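Local coordinates for protein D-aminoacyl-tRNA deacylase (PDB 1YQE) that probably hydrolyses D-aminoacyl-tRNAs to free tRNA and D-amino acids as a zinc-dependent deacylase, so countering the toxicity of mischarged tRNA, at residues P106-P114 against F230-E239; F134-H142 against T197-L208. All blocks are in the same frame, centred on the assembly; numbering follows the deposited sequence.

Contact 1. Residues P106-P114 against F230-E239; sequences PYSLAKPSP and FLVKAVKLSE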
loop_
_atom_site.group_PDB
_atom_site.type_symbol
_atom_site.label_atom_id
_atom_site.label_comp_id
_atom_site.label_asym_id
_atom_site.label_seq_id
_atom_site.Cartn_x
_atom_site.Cartn_y
_atom_site.Cartn_z
ATOM N N PRO A 106 -12.379 -0.901 13.902
ATOM C CA PRO A 106 -12.504 0.554 13.774
ATOM C C PRO A 106 -11.261 1.258 14.311
ATOM O O PRO A 106 -10.574 0.730 15.187
ATOM C CB PRO A 106 -13.738 0.875 14.619
ATOM C CG PRO A 106 -14.534 -0.394 14.565
ATOM C CD PRO A 106 -13.476 -1.454 14.713
ATOM N N TYR A 107 -10.974 2.439 13.772
ATOM C CA TYR A 107 -9.841 3.243 14.219
ATOM C C TYR A 107 -8.561 2.456 14.453
ATOM O O TYR A 107 -7.842 2.703 15.421
ATOM C CB TYR A 107 -10.224 3.992 15.497
ATOM C CG TYR A 107 -11.391 4.931 15.295
ATOM C CD1 TYR A 107 -11.225 6.142 14.619
ATOM C CD2 TYR A 107 -12.670 4.588 15.731
ATOM C CE1 TYR A 107 -12.306 6.987 14.378
ATOM C CE2 TYR A 107 -13.757 5.426 15.493
ATOM C CZ TYR A 107 -13.567 6.621 14.818
ATOM O OH TYR A 107 -14.637 7.457 14.577
ATOM N N SER A 108 -8.280 1.512 13.562
ATOM C CA SER A 108 -7.076 0.694 13.655
ATOM C C SER A 108 -6.379 0.758 12.295
ATOM O O SER A 108 -7.023 0.660 11.253
ATOM C CB SER A 108 -7.444 -0.748 14.004
ATOM O OG SER A 108 -6.286 -1.512 14.286
ATOM N N LEU A 109 -5.063 0.923 12.315
ATOM C CA LEU A 109 -4.288 1.040 11.087
ATOM C C LEU A 109 -3.194 -0.013 10.972
ATOM O O LEU A 109 -2.574 -0.381 11.965
ATOM C CB LEU A 109 -3.642 2.428 11.026
ATOM C CG LEU A 109 -4.546 3.666 11.078
ATOM C CD1 LEU A 109 -3.696 4.921 11.272
ATOM C CD2 LEU A 109 -5.361 3.749 9.792
ATOM N N ALA A 110 -2.958 -0.495 9.756
ATOM C CA ALA A 110 -1.904 -1.472 9.533
ATOM C C ALA A 110 -0.596 -0.706 9.367
ATOM O O ALA A 110 -0.591 0.457 8.964
ATOM C CB ALA A 110 -2.198 -2.293 8.280
ATOM N N LYS A 111 0.515 -1.350 9.699
ATOM C CA LYS A 111 1.823 -0.728 9.564
ATOM C C LYS A 111 2.147 -0.581 8.071
ATOM O O LYS A 111 2.176 -1.565 7.343
ATOM C CB LYS A 111 2.880 -1.608 10.246
ATOM C CG LYS A 111 4.332 -1.146 10.109
ATOM C CD LYS A 111 4.637 0.063 10.965
ATOM C CE LYS A 111 6.145 0.282 11.075
ATOM N NZ LYS A 111 6.488 1.457 11.918
ATOM N N PRO A 112 2.376 0.653 7.594
ATOM C CA PRO A 112 2.692 0.835 6.170
ATOM C C PRO A 112 4.146 0.502 5.834
ATOM O O PRO A 112 4.959 0.264 6.723
ATOM C CB PRO A 112 2.375 2.310 5.931
ATOM C CG PRO A 112 2.713 2.937 7.245
ATOM C CD PRO A 112 2.154 1.950 8.258
ATOM N N SER A 113 4.458 0.477 4.541
ATOM C CA SER A 113 5.818 0.208 4.071
ATOM C C SER A 113 6.065 1.261 2.989
ATOM O O SER A 113 6.142 0.948 1.799
ATOM C CB SER A 113 5.910 -1.202 3.480
ATOM O OG SER A 113 7.259 -1.582 3.267
ATOM N N PRO A 114 6.190 2.532 3.403
ATOM C CA PRO A 114 6.411 3.708 2.549
ATOM C C PRO A 114 7.523 3.633 1.514
ATOM O O PRO A 114 7.339 4.061 0.374
ATOM C CB PRO A 114 6.641 4.833 3.558
ATOM C CG PRO A 114 5.861 4.382 4.749
ATOM C CD PRO A 114 6.213 2.925 4.823
ATOM N N PHE A 230 -5.593 10.312 16.527
ATOM C CA PHE A 230 -5.583 9.275 15.509
ATOM C C PHE A 230 -4.522 9.632 14.468
ATOM O O PHE A 230 -3.783 8.765 14.006
ATOM C CB PHE A 230 -6.947 9.167 14.827
ATOM C CG PHE A 230 -7.070 7.978 13.915
ATOM C CD1 PHE A 230 -7.142 6.692 14.437
ATOM C CD2 PHE A 230 -7.095 8.143 12.532
ATOM C CE1 PHE A 230 -7.238 5.585 13.598
ATOM C CE2 PHE A 230 -7.190 7.043 11.684
ATOM C CZ PHE A 230 -7.262 5.764 12.216
ATOM N N LEU A 231 -4.453 10.907 14.095
ATOM C CA LEU A 231 -3.459 11.339 13.117
ATOM C C LEU A 231 -2.043 11.138 13.649
ATOM O O LEU A 231 -1.136 10.801 12.891
ATOM C CB LEU A 231 -3.673 12.805 12.730
ATOM C CG LEU A 231 -4.866 13.068 11.805
ATOM C CD1 LEU A 231 -4.928 14.556 11.461
ATOM C CD2 LEU A 231 -4.725 12.236 10.532
ATOM N N VAL A 232 -1.849 11.346 14.948
ATOM C CA VAL A 232 -0.529 11.148 15.545
ATOM C C VAL A 232 -0.149 9.674 15.442
ATOM O O VAL A 232 1.006 9.337 15.163
ATOM C CB VAL A 232 -0.506 11.579 17.029
ATOM C CG1 VAL A 232 0.744 11.038 17.713
ATOM C CG2 VAL A 232 -0.537 13.097 17.121
ATOM N N LYS A 233 -1.126 8.796 15.664
ATOM C CA LYS A 233 -0.898 7.360 15.568
ATOM C C LYS A 233 -0.492 6.981 14.144
ATOM O O LYS A 233 0.386 6.144 13.939
ATOM C CB LYS A 233 -2.163 6.576 15.937
ATOM C CG LYS A 233 -2.052 5.091 15.592
ATOM C CD LYS A 233 -3.413 4.406 15.436
ATOM C CE LYS A 233 -4.126 4.222 16.762
ATOM N NZ LYS A 233 -5.338 3.362 16.615
ATOM N N ALA A 234 -1.152 7.589 13.162
ATOM C CA ALA A 234 -0.852 7.315 11.760
ATOM C C ALA A 234 0.568 7.767 11.412
ATOM O O ALA A 234 1.321 7.040 10.763
ATOM C CB ALA A 234 -1.859 8.030 10.864
ATOM N N VAL A 235 0.919 8.972 11.840
ATOM C CA VAL A 235 2.245 9.521 11.575
ATOM C C VAL A 235 3.347 8.653 12.184
ATOM O O VAL A 235 4.305 8.291 11.503
ATOM C CB VAL A 235 2.354 10.969 12.115
ATOM C CG1 VAL A 235 3.813 11.380 12.283
ATOM C CG2 VAL A 235 1.659 11.922 11.156
ATOM N N LYS A 236 3.204 8.313 13.461
ATOM C CA LYS A 236 4.211 7.495 14.128
ATOM C C LYS A 236 4.300 6.108 13.512
ATOM O O LYS A 236 5.391 5.555 13.354
ATOM C CB LYS A 236 3.906 7.393 15.626
ATOM C CG LYS A 236 4.018 8.712 16.359
ATOM C CD LYS A 236 3.628 8.580 17.829
ATOM C CE LYS A 236 4.611 7.717 18.605
ATOM N NZ LYS A 236 4.250 7.647 20.049
ATOM N N LEU A 237 3.151 5.546 13.153
ATOM C CA LEU A 237 3.103 4.223 12.544
ATOM C C LEU A 237 3.784 4.249 11.172
ATOM O O LEU A 237 4.501 3.321 10.800
ATOM C CB LEU A 237 1.642 3.779 12.396
ATOM C CG LEU A 237 1.371 2.299 12.126
ATOM C CD1 LEU A 237 1.911 1.466 13.281
ATOM C CD2 LEU A 237 -0.130 2.076 11.964
ATOM N N SER A 238 3.558 5.325 10.428
ATOM C CA SER A 238 4.138 5.486 9.099
ATOM C C SER A 238 5.602 5.908 9.145
ATOM O O SER A 238 6.295 5.843 8.135
ATOM C CB SER A 238 3.353 6.538 8.308
ATOM O OG SER A 238 1.986 6.182 8.181
ATOM N N GLU A 239 6.064 6.332 10.318
ATOM C CA GLU A 239 7.435 6.815 10.495
ATOM C C GLU A 239 7.596 8.063 9.627
ATOM O O GLU A 239 8.667 8.350 9.090
ATOM C CB GLU A 239 8.453 5.720 10.121
ATOM C CG GLU A 239 8.307 4.475 11.008
ATOM C CD GLU A 239 9.402 3.430 10.821
ATOM O OE1 GLU A 239 9.174 2.272 11.234
ATOM O OE2 GLU A 239 10.485 3.755 10.285
HETATM O O HOH W 1 -3.834 0.964 14.833
HETATM O O HOH W 2 6.089 2.895 14.630
#
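Helix 228-238, along most of its length and through the Schellman motif that ends it, packs against the irregular chain that leads into helix 114-125, and Leu109, Lys111 and Tyr107 make much of the joint with Leu237 and Phe230. At one end Tyr107 and Phe230 form a T-shaped pair: the Tyr107 edge, led by CD1, points at the rim of one Phe230 face, with the planes at 83° and the centroids 5.8 Å apart. Leu109 comes at Phe230 from the opposite direction, its CG 3.6 Å from Phe230 CZ, while its CD1 branch rests on Ala234 CB. Leu237 CD2 lies against Leu109 CB at 3.7 Å.

The polar grip is at the helix end. The Lys111 side chain sets off opposite its own N (chi1 176°) and bends at chi2, which brings the amine over the last turn. There Lys111 NZ donates to Leu237 O at 2.9 Å, tilted 24° from the carbonyl plane, and forms a salt bridge with Glu239 OE1, also 2.9 Å, on the anti lone pair. A water weakly bound to NZ extends the link to Lys236 O. With a methionine in place of Lys111, Glu239 would probably lose its charged mate and Leu237 O this donor. Beside it Pro112 CG sits 3.5 Å from Ser238 OG, a hydroxyl that donates to Ala234 O one turn back. The positive phi of Glu239, C-prime of the helix, is typical of a Schellman C-cap, here bridged to a neighbouring loop by a lysine.

Contact 2. Residues F134-H142 against T197-L208; sequences FEFTMEVTH and THYAPRQTEIML
This is a buried strand-on-helix contact at the border of the two sheets: strand 135-138, outermost in the mixed sheet, and the chain after it cross helix 201-209 and the turn before it. The axes of 135-138 and 201-208 run 111° apart and approach to 7.2 Å. Thr204 makes one of the two hydrogen-bonded links. Its OG1 accepts a nearly straight bond from Met138 N (2.9 Å, 170°) and donates to Ala200 O at 2.8 Å, so one hydroxyl ties the strand to the first turn of the helix. Thr204 holds OG1 beside its own N and CG2 anti to it (chi1 -66°), which leaves the methyl near the Phe136 ring.

Farther along, Phe136 CD2 lies 3.8 Å from both Leu208 CD1 and Leu208 CD2, while Met138 and Met207 cross at about a right angle, CG to CG 3.7 Å. Beyond the strand, Val140 N donates to His198 O at 3.1 Å, and Val140 CG1 reaches Ala200 CB. Glu139 lies alongside Tyr199 with its CG at the ring edge, and His198 CD2 lies over the centre of one Tyr199 face. Glu139 OE1 accepts a hydrogen bond from His142 NE2, and OE2 is hydrogen-bonded to Thr90 OG1.

Strand 88-92 pairs with 135-138 within the sheet, Val121 and Leu124 of helix 114-125 pack on Phe136, and strand 212-218 lies against Gln203, Ile206 and Met207.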
loop_
_atom_site.group_PDB
_atom_site.type_symbol
_atom_site.label_atom_id
_atom_site.label_comp_id
_atom_site.label_asym_id
_atom_site.label_seq_id
_atom_site.Cartn_x
_atom_site.Cartn_y
_atom_site.Cartn_z
ATOM N N PHE A 134 -4.177 1.146 -19.326
ATOM C CA PHE A 134 -4.171 1.178 -17.867
ATOM C C PHE A 134 -3.617 2.478 -17.312
ATOM O O PHE A 134 -2.792 3.143 -17.935
ATOM C CB PHE A 134 -3.349 0.020 -17.294
ATOM C CG PHE A 134 -4.118 -1.255 -17.138
ATOM C CD1 PHE A 134 -4.495 -2.000 -18.250
ATOM C CD2 PHE A 134 -4.474 -1.713 -15.870
ATOM C CE1 PHE A 134 -5.216 -3.184 -18.102
ATOM C CE2 PHE A 134 -5.195 -2.894 -15.715
ATOM C CZ PHE A 134 -5.565 -3.631 -16.834
ATOM N N GLU A 135 -4.070 2.827 -16.117
ATOM C CA GLU A 135 -3.617 4.037 -15.460
ATOM C C GLU A 135 -3.239 3.686 -14.030
ATOM O O GLU A 135 -3.805 2.766 -13.448
ATOM C CB GLU A 135 -4.739 5.077 -15.467
ATOM C CG GLU A 135 -4.356 6.422 -14.891
ATOM C CD GLU A 135 -5.486 7.430 -14.981
ATOM O OE1 GLU A 135 -5.941 7.716 -16.112
ATOM O OE2 GLU A 135 -5.919 7.936 -13.923
ATOM N N PHE A 136 -2.266 4.393 -13.472
ATOM C CA PHE A 136 -1.875 4.137 -12.093
ATOM C C PHE A 136 -2.515 5.156 -11.168
ATOM O O PHE A 136 -2.686 6.318 -11.528
ATOM C CB PHE A 136 -0.364 4.234 -11.888
ATOM C CG PHE A 136 0.018 4.335 -10.438
ATOM C CD1 PHE A 136 -0.101 3.230 -9.599
ATOM C CD2 PHE A 136 0.388 5.554 -9.887
ATOM C CE1 PHE A 136 0.135 3.340 -8.232
ATOM C CE2 PHE A 136 0.626 5.676 -8.518
ATOM C CZ PHE A 136 0.498 4.561 -7.691
ATOM N N THR A 137 -2.850 4.718 -9.961
ATOM C CA THR A 137 -3.428 5.613 -8.985
ATOM C C THR A 137 -3.271 5.053 -7.582
ATOM O O THR A 137 -3.270 3.837 -7.367
ATOM C CB THR A 137 -4.932 5.860 -9.249
ATOM O OG1 THR A 137 -5.395 6.919 -8.399
ATOM C CG2 THR A 137 -5.746 4.604 -8.964
ATOM N N MET A 138 -3.100 5.953 -6.628
ATOM C CA MET A 138 -3.005 5.556 -5.242
ATOM C C MET A 138 -4.453 5.412 -4.803
ATOM O O MET A 138 -5.368 5.892 -5.481
ATOM C CB MET A 138 -2.358 6.658 -4.406
ATOM C CG MET A 138 -0.864 6.809 -4.574
ATOM S SD MET A 138 0.025 5.355 -3.997
ATOM C CE MET A 138 -0.188 5.508 -2.221
ATOM N N GLU A 139 -4.652 4.717 -3.692
ATOM C CA GLU A 139 -5.967 4.569 -3.092
ATOM C C GLU A 139 -5.718 5.037 -1.671
ATOM O O GLU A 139 -4.645 4.791 -1.120
ATOM C CB GLU A 139 -6.422 3.113 -3.056
ATOM C CG GLU A 139 -7.075 2.599 -4.318
ATOM C CD GLU A 139 -7.574 1.179 -4.148
ATOM O OE1 GLU A 139 -8.435 0.957 -3.270
ATOM O OE2 GLU A 139 -7.106 0.282 -4.884
ATOM N N VAL A 140 -6.679 5.733 -1.080
ATOM C CA VAL A 140 -6.507 6.185 0.291
ATOM C C VAL A 140 -6.525 4.954 1.187
ATOM O O VAL A 140 -6.840 3.851 0.734
ATOM C CB VAL A 140 -7.653 7.124 0.720
ATOM C CG1 VAL A 140 -7.605 8.407 -0.095
ATOM C CG2 VAL A 140 -8.989 6.420 0.536
ATOM N N THR A 141 -6.173 5.137 2.453
ATOM C CA THR A 141 -6.191 4.039 3.409
ATOM C C THR A 141 -7.644 3.639 3.634
ATOM O O THR A 141 -8.490 4.490 3.886
ATOM C CB THR A 141 -5.585 4.469 4.754
ATOM O OG1 THR A 141 -4.189 4.735 4.575
ATOM C CG2 THR A 141 -5.765 3.388 5.802
ATOM N N HIS A 142 -7.930 2.349 3.515
ATOM C CA HIS A 142 -9.280 1.840 3.720
ATOM C C HIS A 142 -9.307 0.318 3.716
ATOM O O HIS A 142 -8.396 -0.331 3.201
ATOM C CB HIS A 142 -10.222 2.353 2.632
ATOM C CG HIS A 142 -9.929 1.798 1.275
ATOM N ND1 HIS A 142 -10.864 1.109 0.535
ATOM C CD2 HIS A 142 -8.798 1.816 0.530
ATOM C CE1 HIS A 142 -10.321 0.723 -0.607
ATOM N NE2 HIS A 142 -9.068 1.139 -0.635
ATOM N N THR A 197 -10.212 12.808 -2.780
ATOM C CA THR A 197 -11.206 11.780 -3.053
ATOM C C THR A 197 -10.533 10.420 -2.845
ATOM O O THR A 197 -9.319 10.358 -2.640
ATOM C CB THR A 197 -11.738 11.899 -4.493
ATOM O OG1 THR A 197 -10.638 12.044 -5.400
ATOM C CG2 THR A 197 -12.660 13.108 -4.614
ATOM N N HIS A 198 -11.310 9.341 -2.907
ATOM C CA HIS A 198 -10.786 7.995 -2.673
ATOM C C HIS A 198 -9.566 7.563 -3.486
ATOM O O HIS A 198 -8.833 6.663 -3.065
ATOM C CB HIS A 198 -11.903 6.952 -2.833
ATOM C CG HIS A 198 -12.487 6.889 -4.209
ATOM N ND1 HIS A 198 -13.116 7.963 -4.804
ATOM C CD2 HIS A 198 -12.550 5.875 -5.103
ATOM C CE1 HIS A 198 -13.541 7.613 -6.004
ATOM N NE2 HIS A 198 -13.210 6.351 -6.211
ATOM N N TYR A 199 -9.344 8.179 -4.643
ATOM C CA TYR A 199 -8.181 7.822 -5.456
ATOM C C TYR A 199 -7.016 8.799 -5.276
ATOM O O TYR A 199 -6.080 8.816 -6.079
ATOM C CB TYR A 199 -8.552 7.717 -6.941
ATOM C CG TYR A 199 -9.269 6.431 -7.307
ATOM C CD1 TYR A 199 -8.846 5.202 -6.794
ATOM C CD2 TYR A 199 -10.350 6.437 -8.190
ATOM C CE1 TYR A 199 -9.480 4.009 -7.152
ATOM C CE2 TYR A 199 -10.994 5.247 -8.558
ATOM C CZ TYR A 199 -10.552 4.038 -8.035
ATOM O OH TYR A 199 -11.187 2.863 -8.388
ATOM N N ALA A 200 -7.089 9.612 -4.225
ATOM C CA ALA A 200 -6.035 10.576 -3.890
ATOM C C ALA A 200 -5.240 11.105 -5.083
ATOM O O ALA A 200 -4.088 10.724 -5.285
ATOM C CB ALA A 200 -5.081 9.944 -2.882
ATOM N N PRO A 201 -5.843 12.003 -5.879
ATOM C CA PRO A 201 -5.212 12.601 -7.064
ATOM C C PRO A 201 -3.886 13.312 -6.779
ATOM O O PRO A 201 -2.880 13.070 -7.457
ATOM C CB PRO A 201 -6.275 13.579 -7.569
ATOM C CG PRO A 201 -7.557 12.994 -7.077
ATOM C CD PRO A 201 -7.204 12.533 -5.688
ATOM N N ARG A 202 -3.885 14.196 -5.787
ATOM C CA ARG A 202 -2.674 14.937 -5.443
ATOM C C ARG A 202 -1.576 13.971 -5.008
ATOM O O ARG A 202 -0.448 14.032 -5.508
ATOM C CB ARG A 202 -2.948 15.943 -4.314
ATOM C CG ARG A 202 -4.031 16.993 -4.605
ATOM C CD ARG A 202 -3.613 18.001 -5.676
ATOM N NE ARG A 202 -3.666 17.440 -7.024
ATOM C CZ ARG A 202 -4.788 17.100 -7.651
ATOM N NH1 ARG A 202 -5.965 17.261 -7.057
ATOM N NH2 ARG A 202 -4.736 16.592 -8.873
ATOM N N GLN A 203 -1.909 13.076 -4.083
ATOM C CA GLN A 203 -0.941 12.102 -3.583
ATOM C C GLN A 203 -0.389 11.211 -4.696
ATOM O O GLN A 203 0.781 10.837 -4.676
ATOM C CB GLN A 203 -1.567 11.242 -2.480
ATOM C CG GLN A 203 -1.953 12.028 -1.231
ATOM C CD GLN A 203 -3.405 12.470 -1.240
ATOM O OE1 GLN A 203 -3.912 12.959 -2.248
ATOM N NE2 GLN A 203 -4.078 12.305 -0.106
ATOM N N THR A 204 -1.231 10.871 -5.664
ATOM C CA THR A 204 -0.798 10.045 -6.788
ATOM C C THR A 204 0.271 10.786 -7.603
ATOM O O THR A 204 1.283 10.203 -7.996
ATOM C CB THR A 204 -1.992 9.694 -7.713
ATOM O OG1 THR A 204 -2.905 8.845 -7.006
ATOM C CG2 THR A 204 -1.518 8.979 -8.973
ATOM N N GLU A 205 0.045 12.073 -7.853
ATOM C CA GLU A 205 1.000 12.877 -8.615
ATOM C C GLU A 205 2.302 12.998 -7.816
ATOM O O GLU A 205 3.401 12.955 -8.375
ATOM C CB GLU A 205 0.417 14.268 -8.883
ATOM C CG GLU A 205 -0.960 14.227 -9.521
ATOM C CD GLU A 205 -1.617 15.595 -9.610
ATOM O OE1 GLU A 205 -1.473 16.391 -8.659
ATOM O OE2 GLU A 205 -2.292 15.866 -10.626
ATOM N N ILE A 206 2.171 13.138 -6.501
ATOM C CA ILE A 206 3.340 13.251 -5.642
ATOM C C ILE A 206 4.138 11.944 -5.664
ATOM O O ILE A 206 5.374 11.964 -5.687
ATOM C CB ILE A 206 2.925 13.630 -4.185
ATOM C CG1 ILE A 206 2.497 15.105 -4.152
ATOM C CG2 ILE A 206 4.091 13.388 -3.207
ATOM C CD1 ILE A 206 1.864 15.561 -2.843
ATOM N N MET A 207 3.439 10.810 -5.679
ATOM C CA MET A 207 4.104 9.501 -5.715
ATOM C C MET A 207 4.865 9.285 -7.025
ATOM O O MET A 207 5.943 8.685 -7.043
ATOM C CB MET A 207 3.077 8.375 -5.556
ATOM C CG MET A 207 2.555 8.193 -4.142
ATOM S SD MET A 207 3.888 7.633 -3.033
ATOM C CE MET A 207 3.876 5.881 -3.345
ATOM N N LEU A 208 4.302 9.777 -8.121
ATOM C CA LEU A 208 4.919 9.605 -9.431
ATOM C C LEU A 208 6.004 10.606 -9.827
ATOM O O LEU A 208 6.857 10.288 -10.666
ATOM C CB LEU A 208 3.832 9.616 -10.513
ATOM C CG LEU A 208 2.843 8.451 -10.574
ATOM C CD1 LEU A 208 1.639 8.832 -11.427
ATOM C CD2 LEU A 208 3.537 7.229 -11.140
#

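Overall arrangement
Contact 2 is nested along the chain inside the loop closed by contact 1, and their centres are about 18 Å apart. They meet directly where Leu109 CD2 packs against Thr141 CG2 at 4.0 Å. His216 of strand 212-218 bonds to both, to Ala110 O in contact 1 and Thr141 OG1 in contact 2. Helix 114-125, entered from residues 106-114, also packs on contact 2. Only contact 2 comes close to the bound pyrophosphate: the Glu139 side chain is about 5 Å from it, the Ala110 side chain about 13 Å. The pyrophosphate pocket includes His143, the residue right after segment 134-142, so contact 2 borders that site and contact 1 lies farther back.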